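Local coordinates for hypothetical protein yiiX (Escherichia coli, PDB 2IF6) that is of unproven function but probably acts as a lipid-binding hydrolase of the permuted papain-like amidase (YaeF/YiiX, C92) family, at residues I10-S15 with K69-R74; S20-L25 with N141-A146; Q85-T90 with N122-R127. All blocks are in the same frame, centred on the assembly; numbering follows the deposited sequence.

Contact 1: residues I10-S15 with K69-R74; sequences IIFQIS and KYVVRR
Phe-12 and Val-71 face each other as a hydrogen-bonded pair where strands 10-13 and 70-75 run antiparallel, neighbouring strands inside the six-stranded sheet of this permuted papain-like fold. Phe-12 N donates to Val-71 O at 2.9 Å, and Phe-12 O takes the return bond from Val-71 N at 3.3 Å. The next hydrogen-bonded pair, Ile-10 with Arg-73, is tighter, with Arg-73 N 2.7 Å from Ile-10 O and the N-H pointing almost straight at it (170°). Ile-11 and Val-72 form the non-hydrogen-bonded pair between them. On their face, CD1 of Ile-11 crosses to CD1 of Tyr-70 at 3.7 Å and to CG2 of Val-72; the same methyl of Val-72 lies at the edge of the Tyr-70 ring, in its plane. On the face of Ile-10, Phe-12 and Arg-73, CE2 of Phe-12 meets CG of Arg-73 at 3.7 Å; the arginine chain then bends at chi2 and chi3, NH2 bonding to Phe-169 O and NH1 to Thr-176 OG1, with a cation-pi contact to the Phe-169 ring. Strand 33-40 continues the sheet beside 10-13. Gln-13 touches His-33, part of a possible Cys-His-Glu triad, while its NE2 bonds to Trp-61 O. Past the last pair, two waters replace direct bonds: both donate to Lys-69 O at 2.7 Å; one accepts from Gln-13 NE2, the other from Ile-14 N.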
ATOM      1  N   ILE A  10      -3.849  -2.749  -7.927  1.00 13.08           N
ATOM      2  CA  ILE A  10      -3.473  -2.212  -6.620  1.00 15.09           C
ATOM      3  C   ILE A  10      -4.719  -1.635  -6.006  1.00 14.18           C
ATOM      4  O   ILE A  10      -5.389  -0.817  -6.630  1.00 13.74           O
ATOM      5  CB  ILE A  10      -2.361  -1.151  -6.744  1.00 14.47           C
ATOM      6  CG1 ILE A  10      -1.170  -1.742  -7.540  1.00 16.56           C
ATOM      7  CG2 ILE A  10      -1.916  -0.689  -5.336  1.00 16.37           C
ATOM      8  CD1 ILE A  10      -0.081  -0.694  -7.971  1.00 17.83           C
ATOM      9  N   ILE A  11      -5.019  -2.046  -4.777  1.00 12.72           N
ATOM     10  CA  ILE A  11      -6.286  -1.698  -4.164  1.00 12.70           C
ATOM     11  C   ILE A  11      -6.036  -0.852  -2.904  1.00 12.78           C
ATOM     12  O   ILE A  11      -5.066  -1.107  -2.191  1.00 12.06           O
ATOM     13  CB  ILE A  11      -7.127  -2.989  -3.879  1.00 12.44           C
ATOM     14  CG1 ILE A  11      -8.548  -2.629  -3.400  1.00 12.66           C
ATOM     15  CG2 ILE A  11      -6.387  -3.946  -2.952  1.00 15.18           C
ATOM     16  CD1 ILE A  11      -9.562  -3.737  -3.501  1.00 14.35           C
ATOM     17  N   PHE A  12      -6.915   0.120  -2.633  1.00 11.85           N
ATOM     18  CA  PHE A  12      -6.680   1.104  -1.562  1.00 12.26           C
ATOM     19  C   PHE A  12      -7.953   1.170  -0.714  1.00 13.23           C
ATOM     20  O   PHE A  12      -9.063   0.978  -1.235  1.00 13.21           O
ATOM     21  CB  PHE A  12      -6.390   2.489  -2.170  1.00 11.66           C
ATOM     22  CG  PHE A  12      -5.177   2.531  -3.086  1.00 13.66           C
ATOM     23  CD1 PHE A  12      -3.981   3.026  -2.623  1.00 12.03           C
ATOM     24  CD2 PHE A  12      -5.249   2.092  -4.419  1.00 12.76           C
ATOM     25  CE1 PHE A  12      -2.850   3.049  -3.448  1.00 16.17           C
ATOM     26  CE2 PHE A  12      -4.072   2.135  -5.258  1.00 12.39           C
ATOM     27  CZ  PHE A  12      -2.938   2.638  -4.761  1.00 14.13           C
ATOM     28  N   GLN A  13      -7.791   1.439   0.580  1.00 12.68           N
ATOM     29  CA  GLN A  13      -8.910   1.558   1.475  1.00 14.38           C
ATOM     30  C   GLN A  13      -8.517   2.488   2.621  1.00 15.58           C
ATOM     31  O   GLN A  13      -7.350   2.871   2.751  1.00 14.70           O
ATOM     32  CB  GLN A  13      -9.305   0.165   2.022  1.00 14.69           C
ATOM     33  CG  GLN A  13      -8.286  -0.417   3.015  1.00 14.05           C
ATOM     34  CD  GLN A  13      -8.623  -1.798   3.558  1.00 13.59           C
ATOM     35  OE1 GLN A  13      -7.900  -2.272   4.415  1.00 16.63           O
ATOM     36  NE2 GLN A  13      -9.710  -2.435   3.091  1.00 14.49           N
ATOM     37  N   ILE A  14      -9.503   2.783   3.458  1.00 16.70           N
ATOM     38  CA  ILE A  14      -9.302   3.505   4.703  1.00 18.78           C
ATOM     39  C   ILE A  14      -9.159   2.472   5.807  1.00 19.07           C
ATOM     40  O   ILE A  14     -10.127   1.756   6.156  1.00 18.96           O
ATOM     41  CB  ILE A  14     -10.528   4.384   5.069  1.00 18.93           C
ATOM     42  CG1 ILE A  14     -10.927   5.324   3.923  1.00 19.76           C
ATOM     43  CG2 ILE A  14     -10.244   5.173   6.352  1.00 20.34           C
ATOM     44  CD1 ILE A  14     -12.269   6.002   4.205  1.00 20.24           C
ATOM     45  N   SER A  15      -7.956   2.384   6.350  1.00 20.39           N
ATOM     46  CA  SER A  15      -7.676   1.539   7.514  1.00 21.91           C
ATOM     47  C   SER A  15      -8.537   1.958   8.743  1.00 23.13           C
ATOM     48  O   SER A  15      -8.822   3.150   8.933  1.00 22.58           O
ATOM     49  CB  SER A  15      -6.193   1.647   7.866  1.00 21.98           C
ATOM     50  OG  SER A  15      -5.932   1.041   9.115  1.00 25.67           O
ATOM     51  N   LYS A  69     -15.281   0.955   1.696  1.00 20.12           N
ATOM     52  CA  LYS A  69     -14.890   1.755   0.532  1.00 19.25           C
ATOM     53  C   LYS A  69     -13.563   1.248  -0.017  1.00 18.44           C
ATOM     54  O   LYS A  69     -12.672   0.847   0.754  1.00 16.61           O
ATOM     55  CB  LYS A  69     -14.718   3.219   0.879  1.00 19.61           C
ATOM     56  CG  LYS A  69     -15.996   3.897   1.316  1.00 19.68           C
ATOM     57  CD  LYS A  69     -15.675   5.374   1.527  1.00 22.05           C
ATOM     58  CE  LYS A  69     -16.905   6.127   1.930  1.00 24.85           C
ATOM     59  NZ  LYS A  69     -16.611   7.602   1.913  1.00 27.84           N
ATOM     60  N   TYR A  70     -13.430   1.269  -1.342  1.00 17.83           N
ATOM     61  CA  TYR A  70     -12.169   0.880  -1.964  1.00 16.89           C
ATOM     62  C   TYR A  70     -12.106   1.465  -3.369  1.00 17.38           C
ATOM     63  O   TYR A  70     -13.140   1.816  -3.980  1.00 16.59           O
ATOM     64  CB  TYR A  70     -11.974  -0.672  -1.977  1.00 17.76           C
ATOM     65  CG  TYR A  70     -12.891  -1.418  -2.932  1.00 17.78           C
ATOM     66  CD1 TYR A  70     -12.499  -1.686  -4.250  1.00 19.84           C
ATOM     67  CD2 TYR A  70     -14.166  -1.846  -2.517  1.00 20.04           C
ATOM     68  CE1 TYR A  70     -13.350  -2.354  -5.128  1.00 20.63           C
ATOM     69  CE2 TYR A  70     -15.029  -2.531  -3.376  1.00 20.57           C
ATOM     70  CZ  TYR A  70     -14.620  -2.772  -4.685  1.00 21.47           C
ATOM     71  OH  TYR A  70     -15.476  -3.442  -5.535  1.00 23.73           O
ATOM     72  N   VAL A  71     -10.887   1.563  -3.872  1.00 16.57           N
ATOM     73  CA  VAL A  71     -10.649   1.968  -5.264  1.00 16.24           C
ATOM     74  C   VAL A  71      -9.505   1.108  -5.740  1.00 15.41           C
ATOM     75  O   VAL A  71      -8.621   0.731  -4.934  1.00 14.81           O
ATOM     76  CB  VAL A  71     -10.299   3.470  -5.387  1.00 16.21           C
ATOM     77  CG1 VAL A  71      -9.123   3.835  -4.509  1.00 17.21           C
ATOM     78  CG2 VAL A  71     -10.008   3.855  -6.862  1.00 17.18           C
ATOM     79  N   VAL A  72      -9.524   0.767  -7.029  1.00 14.70           N
ATOM     80  CA  VAL A  72      -8.531  -0.132  -7.596  1.00 14.41           C
ATOM     81  C   VAL A  72      -7.824   0.551  -8.748  1.00 15.10           C
ATOM     82  O   VAL A  72      -8.485   1.091  -9.627  1.00 16.19           O
ATOM     83  CB  VAL A  72      -9.198  -1.431  -8.123  1.00 14.55           C
ATOM     84  CG1 VAL A  72      -8.137  -2.346  -8.687  1.00 14.03           C
ATOM     85  CG2 VAL A  72      -9.963  -2.161  -6.974  1.00 15.09           C
ATOM     86  N   ARG A  73      -6.489   0.504  -8.760  1.00 16.47           N
ATOM     87  CA  ARG A  73      -5.717   1.034  -9.884  1.00 16.18           C
ATOM     88  C   ARG A  73      -5.051  -0.116 -10.642  1.00 16.25           C
ATOM     89  O   ARG A  73      -4.706  -1.148 -10.055  1.00 17.55           O
ATOM     90  CB  ARG A  73      -4.649   2.001  -9.383  1.00 16.32           C
ATOM     91  CG  ARG A  73      -5.240   3.176  -8.602  1.00 16.74           C
ATOM     92  CD  ARG A  73      -5.685   4.279  -9.547  1.00 17.54           C
ATOM     93  NE  ARG A  73      -4.645   5.264  -9.795  1.00 18.79           N
ATOM     94  CZ  ARG A  73      -4.835   6.351 -10.537  1.00 21.33           C
ATOM     95  NH1 ARG A  73      -6.030   6.584 -11.094  1.00 21.15           N
ATOM     96  NH2 ARG A  73      -3.829   7.198 -10.734  1.00 19.98           N
ATOM     97  N   ARG A  74      -4.879   0.055 -11.939  1.00 15.31           N
ATOM     98  CA  ARG A  74      -4.200  -0.958 -12.757  1.00 14.51           C
ATOM     99  C   ARG A  74      -3.295  -0.298 -13.766  1.00 15.27           C
ATOM    100  O   ARG A  74      -3.590   0.802 -14.247  1.00 14.68           O
ATOM    101  CB  ARG A  74      -5.271  -1.803 -13.500  1.00 16.07           C
ATOM    102  CG  ARG A  74      -4.677  -2.759 -14.578  1.00 14.30           C
ATOM    103  CD  ARG A  74      -5.771  -3.570 -15.308  1.00 15.53           C
ATOM    104  NE  ARG A  74      -6.622  -4.290 -14.353  1.00 20.08           N
ATOM    105  CZ  ARG A  74      -7.824  -4.779 -14.635  1.00 22.54           C
ATOM    106  NH1 ARG A  74      -8.306  -4.657 -15.886  1.00 21.27           N
ATOM    107  NH2 ARG A  74      -8.518  -5.428 -13.690  1.00 19.18           N
TER
HETATM  108  O   HOH W   1     -12.189  -1.641   1.583  1.00 19.06           O
HETATM  109  O   HOH W   2     -12.274   1.715   3.277  1.00 16.02           O

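Contact 2: residues S20-L25 with N141-A146; sequences SKAIQL and NPLVQA
Two helices, 20-27 and 142-152, meet here through Ala-22, Leu-25, Leu-143 and Val-144, the second helix at its capped N-terminal turn. The segment axes come within 8.9 Å and cross at -122°, and the touching residues span about one turn of each helix. The backbones come nearest at Ala-22 and Val-144, whose CA atoms are 4.9 Å apart, consistent with the small side chain of Ala-22. With CG1 anti to the backbone N (chi1 169°), CG2 of Val-144 stands beside that N, anti to the carbonyl carbon, and makes the contact. CG2 sits 3.5 Å from the carbonyl oxygen Ala-22 O and 3.7 Å from Leu-25 CB, bridging the two residues along one side of helix 20-27. The branch of Leu-143 that meets Ala-22 is CD2: it rests against the backbone N and CA of Ala-22, 3.7 Å from Ala-22 N, and also touches the CB of that alanine. At the margin the same CD2 meets CG of Lys-21 at 4.1 Å, and the lysine chain bends away beyond. Leu-25 reaches back toward the capped end, its CD1 lying 3.7 Å from Asn-141 OD1 and also near Leu-143 CB. That oxygen has a polar task of its own: as N-cap acceptor it takes Leu-143 N at 3.0 Å, the donor tilted 19° from the carboxamide plane. The bond ties the amide group to the first turn, beside the leucine methyl. Ser-20, at the start of the other helix, bonds through OG to Ser-15 O and Ser-32 OG. No hydrogen bond joins the two segments, and the arrangement is that of a largely apolar contact between crossed helices beside an asparagine N-cap.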
ATOM      1  N   SER A  20      -4.530   5.457  11.322  1.00 24.11           N
ATOM      2  CA  SER A  20      -5.094   5.724  10.003  1.00 23.17           C
ATOM      3  C   SER A  20      -5.276   7.218   9.720  1.00 23.14           C
ATOM      4  O   SER A  20      -4.897   7.709   8.655  1.00 21.96           O
ATOM      5  CB  SER A  20      -6.399   4.960   9.816  1.00 23.23           C
ATOM      6  OG  SER A  20      -7.003   5.305   8.588  1.00 24.96           O
ATOM      7  N   LYS A  21      -5.835   7.936  10.695  1.00 22.15           N
ATOM      8  CA  LYS A  21      -6.048   9.362  10.566  1.00 22.82           C
ATOM      9  C   LYS A  21      -4.760  10.167  10.405  1.00 21.86           C
ATOM     10  O   LYS A  21      -4.660  11.054   9.551  1.00 21.92           O
ATOM     11  CB  LYS A  21      -6.897   9.870  11.747  1.00 24.34           C
ATOM     12  CG  LYS A  21      -7.342  11.298  11.567  1.00 27.66           C
ATOM     13  CD  LYS A  21      -8.402  11.400  10.472  1.00 34.64           C
ATOM     14  CE  LYS A  21      -8.043  12.529   9.530  1.00 38.18           C
ATOM     15  NZ  LYS A  21      -9.254  13.129   8.897  1.00 41.23           N
ATOM     16  N   ALA A  22      -3.757   9.862  11.217  1.00 21.45           N
ATOM     17  CA  ALA A  22      -2.456  10.520  11.089  1.00 19.79           C
ATOM     18  C   ALA A  22      -1.858  10.327   9.695  1.00 19.00           C
ATOM     19  O   ALA A  22      -1.331  11.260   9.119  1.00 17.36           O
ATOM     20  CB  ALA A  22      -1.497   9.982  12.158  1.00 19.89           C
ATOM     21  N   ILE A  23      -1.932   9.097   9.179  1.00 18.62           N
ATOM     22  CA  ILE A  23      -1.449   8.792   7.845  1.00 19.13           C
ATOM     23  C   ILE A  23      -2.192   9.638   6.797  1.00 18.29           C
ATOM     24  O   ILE A  23      -1.566  10.294   5.984  1.00 18.40           O
ATOM     25  CB  ILE A  23      -1.558   7.282   7.515  1.00 19.39           C
ATOM     26  CG1 ILE A  23      -0.502   6.484   8.312  1.00 20.71           C
ATOM     27  CG2 ILE A  23      -1.318   7.045   6.038  1.00 19.20           C
ATOM     28  CD1 ILE A  23      -0.755   5.002   8.325  1.00 23.46           C
ATOM     29  N   GLN A  24      -3.513   9.655   6.855  1.00 18.17           N
ATOM     30  CA  GLN A  24      -4.318  10.450   5.906  1.00 17.94           C
ATOM     31  C   GLN A  24      -3.893  11.925   5.901  1.00 17.93           C
ATOM     32  O   GLN A  24      -3.723  12.567   4.848  1.00 17.43           O
ATOM     33  CB  GLN A  24      -5.789  10.347   6.291  1.00 18.72           C
ATOM     34  CG  GLN A  24      -6.405   8.959   6.110  1.00 20.53           C
ATOM     35  CD  GLN A  24      -7.875   8.989   6.429  1.00 25.15           C
ATOM     36  OE1 GLN A  24      -8.288   9.612   7.410  1.00 30.35           O
ATOM     37  NE2 GLN A  24      -8.677   8.360   5.595  1.00 25.90           N
ATOM     38  N   LEU A  25      -3.669  12.457   7.092  1.00 17.12           N
ATOM     39  CA  LEU A  25      -3.295  13.854   7.250  1.00 18.29           C
ATOM     40  C   LEU A  25      -1.887  14.175   6.744  1.00 17.82           C
ATOM     41  O   LEU A  25      -1.697  15.123   5.995  1.00 18.57           O
ATOM     42  CB  LEU A  25      -3.397  14.208   8.726  1.00 17.83           C
ATOM     43  CG  LEU A  25      -4.783  14.477   9.302  1.00 20.55           C
ATOM     44  CD1 LEU A  25      -4.571  14.672  10.787  1.00 20.15           C
ATOM     45  CD2 LEU A  25      -5.411  15.708   8.642  1.00 22.00           C
ATOM     46  N   ASN A 141       0.209  18.966  11.547  1.00 31.25           N
ATOM     47  CA  ASN A 141      -0.980  18.732  12.387  1.00 31.50           C
ATOM     48  C   ASN A 141      -0.614  18.110  13.742  1.00 31.42           C
ATOM     49  O   ASN A 141       0.166  17.177  13.787  1.00 31.24           O
ATOM     50  CB  ASN A 141      -2.001  17.852  11.659  1.00 31.33           C
ATOM     51  CG  ASN A 141      -3.399  17.930  12.270  1.00 33.06           C
ATOM     52  OD1 ASN A 141      -3.694  17.286  13.288  1.00 35.64           O
ATOM     53  ND2 ASN A 141      -4.282  18.685  11.625  1.00 30.99           N
ATOM     54  N   PRO A 142      -1.180  18.636  14.854  1.00 31.57           N
ATOM     55  CA  PRO A 142      -0.865  18.140  16.201  1.00 31.04           C
ATOM     56  C   PRO A 142      -1.255  16.679  16.409  1.00 30.36           C
ATOM     57  O   PRO A 142      -0.613  15.987  17.211  1.00 29.87           O
ATOM     58  CB  PRO A 142      -1.706  19.036  17.118  1.00 31.27           C
ATOM     59  CG  PRO A 142      -1.994  20.262  16.316  1.00 32.09           C
ATOM     60  CD  PRO A 142      -2.149  19.749  14.901  1.00 31.63           C
ATOM     61  N   LEU A 143      -2.282  16.212  15.689  1.00 28.93           N
ATOM     62  CA  LEU A 143      -2.638  14.793  15.709  1.00 28.67           C
ATOM     63  C   LEU A 143      -1.474  13.983  15.148  1.00 27.09           C
ATOM     64  O   LEU A 143      -1.102  12.965  15.703  1.00 26.90           O
ATOM     65  CB  LEU A 143      -3.925  14.521  14.928  1.00 29.20           C
ATOM     66  CG  LEU A 143      -4.660  13.194  15.176  1.00 33.19           C
ATOM     67  CD1 LEU A 143      -6.155  13.391  15.140  1.00 35.14           C
ATOM     68  CD2 LEU A 143      -4.283  12.100  14.166  1.00 34.09           C
ATOM     69  N   VAL A 144      -0.874  14.473  14.068  1.00 26.01           N
ATOM     70  CA  VAL A 144       0.245  13.805  13.458  1.00 24.47           C
ATOM     71  C   VAL A 144       1.468  13.835  14.410  1.00 24.98           C
ATOM     72  O   VAL A 144       2.122  12.789  14.620  1.00 25.30           O
ATOM     73  CB  VAL A 144       0.552  14.426  12.085  1.00 24.62           C
ATOM     74  CG1 VAL A 144       1.886  13.939  11.532  1.00 24.14           C
ATOM     75  CG2 VAL A 144      -0.599  14.098  11.102  1.00 24.87           C
ATOM     76  N   GLN A 145       1.771  15.016  14.962  1.00 24.70           N
ATOM     77  CA  GLN A 145       2.898  15.124  15.901  0.50 24.28           C
ATOM     78  C   GLN A 145       2.716  14.201  17.113  1.00 24.01           C
ATOM     79  O   GLN A 145       3.695  13.561  17.531  1.00 22.72           O
ATOM     80  CB  GLN A 145       3.180  16.578  16.316  0.50 24.50           C
ATOM     81  CG  GLN A 145       3.871  17.439  15.250  0.50 24.31           C
ATOM     82  CD  GLN A 145       5.363  17.130  15.069  0.50 26.52           C
ATOM     83  OE1 GLN A 145       6.068  16.720  16.007  0.50 24.40           O
ATOM     84  NE2 GLN A 145       5.847  17.328  13.850  0.50 23.74           N
ATOM     85  N   ALA A 146       1.494  14.082  17.640  1.00 23.96           N
ATOM     86  CA  ALA A 146       1.239  13.174  18.773  1.00 23.72           C
ATOM     87  C   ALA A 146       1.530  11.703  18.436  1.00 23.10           C
ATOM     88  O   ALA A 146       2.180  10.988  19.202  1.00 22.31           O
ATOM     89  CB  ALA A 146      -0.177  13.340  19.315  1.00 24.04           C
TER

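Contact 3: residues Q85-T90 with N122-R127; sequences QKLAQT and NALGMR
Lys-86 O, which lies 3.4 Å from the methyl CB of Ala-123, is gripped by two donors of its own helix. Thr-90 N makes the ordinary helical bond at 3.0 Å, and the hydroxyl Thr-90 OG1 donates to the same oxygen, also at 3.0 Å. The two donors arrive from opposite faces of the carbonyl plane, the hydroxyl tilted 30° out of it. This bond goes with a chi1 of -61°, which sets OG1 anti to the carbonyl carbon and beside the backbone N of Thr-90, turned back toward the preceding turn. The Ala-123 methyl presses against this hydrogen-bonded group: its CB is 3.2 Å from Thr-90 OG1, a close contact that is not a hydrogen bond. The same torsion puts CG2 of Thr-90 anti to the backbone N, and it meets Asn-122 CB at 4.0 Å. Asn-122 then turns its amide away, ND2 bonding to Lys-118 O within its own helix. Next to the polar patch lies an apolar one. CD2 of Leu-87 touches both Ala-123 CB and Leu-124 CD1, each at 4.0 Å; the two leucines cross at about a right angle. The other methyl of Leu-124, CD2, packs 4.0 Å from Lys-86 CB, and the lysine chain runs on extended from there. Helix 112-124 ends at this point, and Gly-125, with positive phi, takes the chain out of it. Outside the two segments, Leu-87 also packs on Val-119 and Tyr-120 of that helix and on Leu-79. In this way helix 81-91, which follows strand 70-75 of the sheet, lies against the C-terminal end of helix 112-124.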
ATOM      1  N   GLN A  85       2.530 -13.113 -13.828  1.00 22.22           N
ATOM      2  CA  GLN A  85       3.294 -14.226 -13.245  1.00 23.37           C
ATOM      3  C   GLN A  85       4.597 -13.746 -12.590  1.00 22.59           C
ATOM      4  O   GLN A  85       5.064 -14.344 -11.614  1.00 21.92           O
ATOM      5  CB  GLN A  85       3.646 -15.287 -14.305  1.00 23.26           C
ATOM      6  CG  GLN A  85       2.452 -16.161 -14.720  1.00 25.99           C
ATOM      7  CD  GLN A  85       2.680 -17.022 -15.967  1.00 28.17           C
ATOM      8  OE1 GLN A  85       3.761 -17.003 -16.594  1.00 32.95           O
ATOM      9  NE2 GLN A  85       1.643 -17.784 -16.337  1.00 30.65           N
ATOM     10  N   LYS A  86       5.200 -12.687 -13.121  1.00 21.59           N
ATOM     11  CA  LYS A  86       6.405 -12.152 -12.465  1.00 22.03           C
ATOM     12  C   LYS A  86       6.066 -11.426 -11.152  1.00 21.05           C
ATOM     13  O   LYS A  86       6.798 -11.564 -10.153  1.00 20.53           O
ATOM     14  CB  LYS A  86       7.208 -11.258 -13.407  1.00 22.60           C
ATOM     15  CG  LYS A  86       7.914 -12.036 -14.501  1.00 26.07           C
ATOM     16  CD  LYS A  86       8.573 -11.095 -15.502  1.00 32.32           C
ATOM     17  CE  LYS A  86       9.241 -11.878 -16.635  1.00 36.17           C
ATOM     18  NZ  LYS A  86       9.971 -10.963 -17.569  1.00 39.54           N
ATOM     19  N   LEU A  87       4.962 -10.674 -11.142  1.00 19.41           N
ATOM     20  CA  LEU A  87       4.500 -10.030  -9.884  1.00 18.73           C
ATOM     21  C   LEU A  87       4.170 -11.080  -8.842  1.00 18.66           C
ATOM     22  O   LEU A  87       4.612 -10.979  -7.688  1.00 17.93           O
ATOM     23  CB  LEU A  87       3.276  -9.140 -10.118  1.00 19.27           C
ATOM     24  CG  LEU A  87       3.540  -7.849 -10.901  1.00 19.01           C
ATOM     25  CD1 LEU A  87       2.213  -7.321 -11.371  1.00 17.22           C
ATOM     26  CD2 LEU A  87       4.368  -6.777 -10.134  1.00 18.82           C
ATOM     27  N   ALA A  88       3.402 -12.092  -9.247  1.00 18.52           N
ATOM     28  CA  ALA A  88       3.037 -13.176  -8.330  1.00 18.95           C
ATOM     29  C   ALA A  88       4.269 -13.865  -7.714  1.00 20.22           C
ATOM     30  O   ALA A  88       4.304 -14.103  -6.503  1.00 21.43           O
ATOM     31  CB  ALA A  88       2.127 -14.173  -9.031  1.00 16.56           C
ATOM     32  N   GLN A  89       5.263 -14.177  -8.555  1.00 21.35           N
ATOM     33  CA  GLN A  89       6.534 -14.833  -8.179  0.50 22.10           C
ATOM     34  C   GLN A  89       7.351 -14.024  -7.176  1.00 21.64           C
ATOM     35  O   GLN A  89       7.874 -14.536  -6.182  1.00 20.89           O
ATOM     36  CB  GLN A  89       7.376 -15.009  -9.453  0.50 22.61           C
ATOM     37  CG  GLN A  89       8.575 -15.951  -9.372  0.50 23.67           C
ATOM     38  CD  GLN A  89       9.224 -16.214 -10.747  0.50 24.48           C
ATOM     39  OE1 GLN A  89       9.395 -15.296 -11.573  0.50 27.17           O
ATOM     40  NE2 GLN A  89       9.612 -17.472 -10.982  0.50 25.47           N
ATOM     41  N   THR A  90       7.514 -12.749  -7.495  1.00 20.84           N
ATOM     42  CA  THR A  90       8.241 -11.830  -6.631  1.00 20.10           C
ATOM     43  C   THR A  90       7.545 -11.633  -5.306  1.00 20.25           C
ATOM     44  O   THR A  90       8.204 -11.578  -4.282  1.00 19.24           O
ATOM     45  CB  THR A  90       8.413 -10.470  -7.334  1.00 21.25           C
ATOM     46  OG1 THR A  90       9.169 -10.673  -8.521  1.00 20.61           O
ATOM     47  CG2 THR A  90       9.159  -9.471  -6.451  1.00 20.97           C
ATOM     48  N   ASN A 122      10.917  -4.861  -8.279  1.00 23.83           N
ATOM     49  CA  ASN A 122      11.752  -6.038  -8.427  1.00 24.35           C
ATOM     50  C   ASN A 122      11.277  -7.020  -9.489  1.00 24.53           C
ATOM     51  O   ASN A 122      12.092  -7.676 -10.119  1.00 25.46           O
ATOM     52  CB  ASN A 122      11.994  -6.700  -7.077  1.00 24.97           C
ATOM     53  CG  ASN A 122      13.002  -5.917  -6.242  1.00 28.20           C
ATOM     54  OD1 ASN A 122      14.163  -5.773  -6.640  1.00 31.25           O
ATOM     55  ND2 ASN A 122      12.554  -5.350  -5.129  1.00 29.99           N
ATOM     56  N   ALA A 123       9.975  -7.065  -9.737  1.00 23.75           N
ATOM     57  CA  ALA A 123       9.440  -7.962 -10.755  1.00 24.21           C
ATOM     58  C   ALA A 123       9.513  -7.391 -12.188  1.00 24.62           C
ATOM     59  O   ALA A 123       9.896  -8.110 -13.130  1.00 25.71           O
ATOM     60  CB  ALA A 123       8.018  -8.383 -10.417  1.00 23.16           C
ATOM     61  N   LEU A 124       9.128  -6.129 -12.362  1.00 24.19           N
ATOM     62  CA  LEU A 124       8.954  -5.544 -13.698  1.00 24.36           C
ATOM     63  C   LEU A 124       9.899  -4.361 -13.958  1.00 24.60           C
ATOM     64  O   LEU A 124       9.895  -3.807 -15.058  1.00 24.48           O
ATOM     65  CB  LEU A 124       7.486  -5.075 -13.885  1.00 23.86           C
ATOM     66  CG  LEU A 124       6.363  -6.088 -13.581  1.00 24.65           C
ATOM     67  CD1 LEU A 124       5.009  -5.499 -13.884  1.00 20.87           C
ATOM     68  CD2 LEU A 124       6.605  -7.403 -14.404  1.00 22.29           C
ATOM     69  N   GLY A 125      10.663  -3.967 -12.945  1.00 24.65           N
ATOM     70  CA  GLY A 125      11.490  -2.749 -13.005  1.00 25.08           C
ATOM     71  C   GLY A 125      10.689  -1.473 -13.190  1.00 24.63           C
ATOM     72  O   GLY A 125      11.192  -0.502 -13.763  1.00 26.63           O
ATOM     73  N   MET A 126       9.445  -1.451 -12.708  1.00 23.81           N
ATOM     74  CA  MET A 126       8.615  -0.249 -12.731  1.00 23.60           C
ATOM     75  C   MET A 126       8.689   0.426 -11.365  1.00 23.63           C
ATOM     76  O   MET A 126       8.605  -0.247 -10.339  1.00 24.16           O
ATOM     77  CB  MET A 126       7.136  -0.583 -13.020  1.00 23.14           C
ATOM     78  CG  MET A 126       6.840  -1.264 -14.365  1.00 24.62           C
ATOM     79  SD  MET A 126       5.065  -1.618 -14.646  1.00 24.44           S
ATOM     80  CE  MET A 126       4.281  -0.256 -13.831  1.00 24.24           C
ATOM     81  N   ARG A 127       8.828   1.750 -11.363  1.00 22.67           N
ATOM     82  CA  ARG A 127       8.712   2.545 -10.147  1.00 22.64           C
ATOM     83  C   ARG A 127       7.297   3.117 -10.100  1.00 21.09           C
ATOM     84  O   ARG A 127       6.947   4.055 -10.839  1.00 20.10           O
ATOM     85  CB  ARG A 127       9.769   3.651 -10.127  1.00 22.41           C
ATOM     86  CG  ARG A 127      11.231   3.120 -10.095  1.00 24.48           C
ATOM     87  CD  ARG A 127      12.260   4.265 -10.234  1.00 26.47           C
ATOM     88  NE  ARG A 127      12.146   5.250  -9.153  1.00 33.65           N
ATOM     89  CZ  ARG A 127      12.882   5.246  -8.038  1.00 36.79           C
ATOM     90  NH1 ARG A 127      13.821   4.322  -7.846  1.00 38.32           N
ATOM     91  NH2 ARG A 127      12.682   6.186  -7.111  1.00 39.26           N
TER

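In the fold
Contact 1 is the buried one, its centre about 9 Å from the centre of the chain, whereas contacts 2 and 3 are partly buried, their centres about 18 and 15 Å from it, on opposite sides. Their chemistry follows: paired backbone bonds join the strands of contact 1, while neither helix contact has a hydrogen bond across it; the capping bond of Asn-141 and the Thr-90 hydroxyl bond each stay within one segment. Contacts 1 and 2 touch where strand 10-13 leads into helix 20-27. Strand 70-75 leads into helix 81-91, yet contacts 1 and 3 stay about 7 Å apart at their nearest atoms. Along the chain, contact 3 is nested within the loop that contact 2 closes.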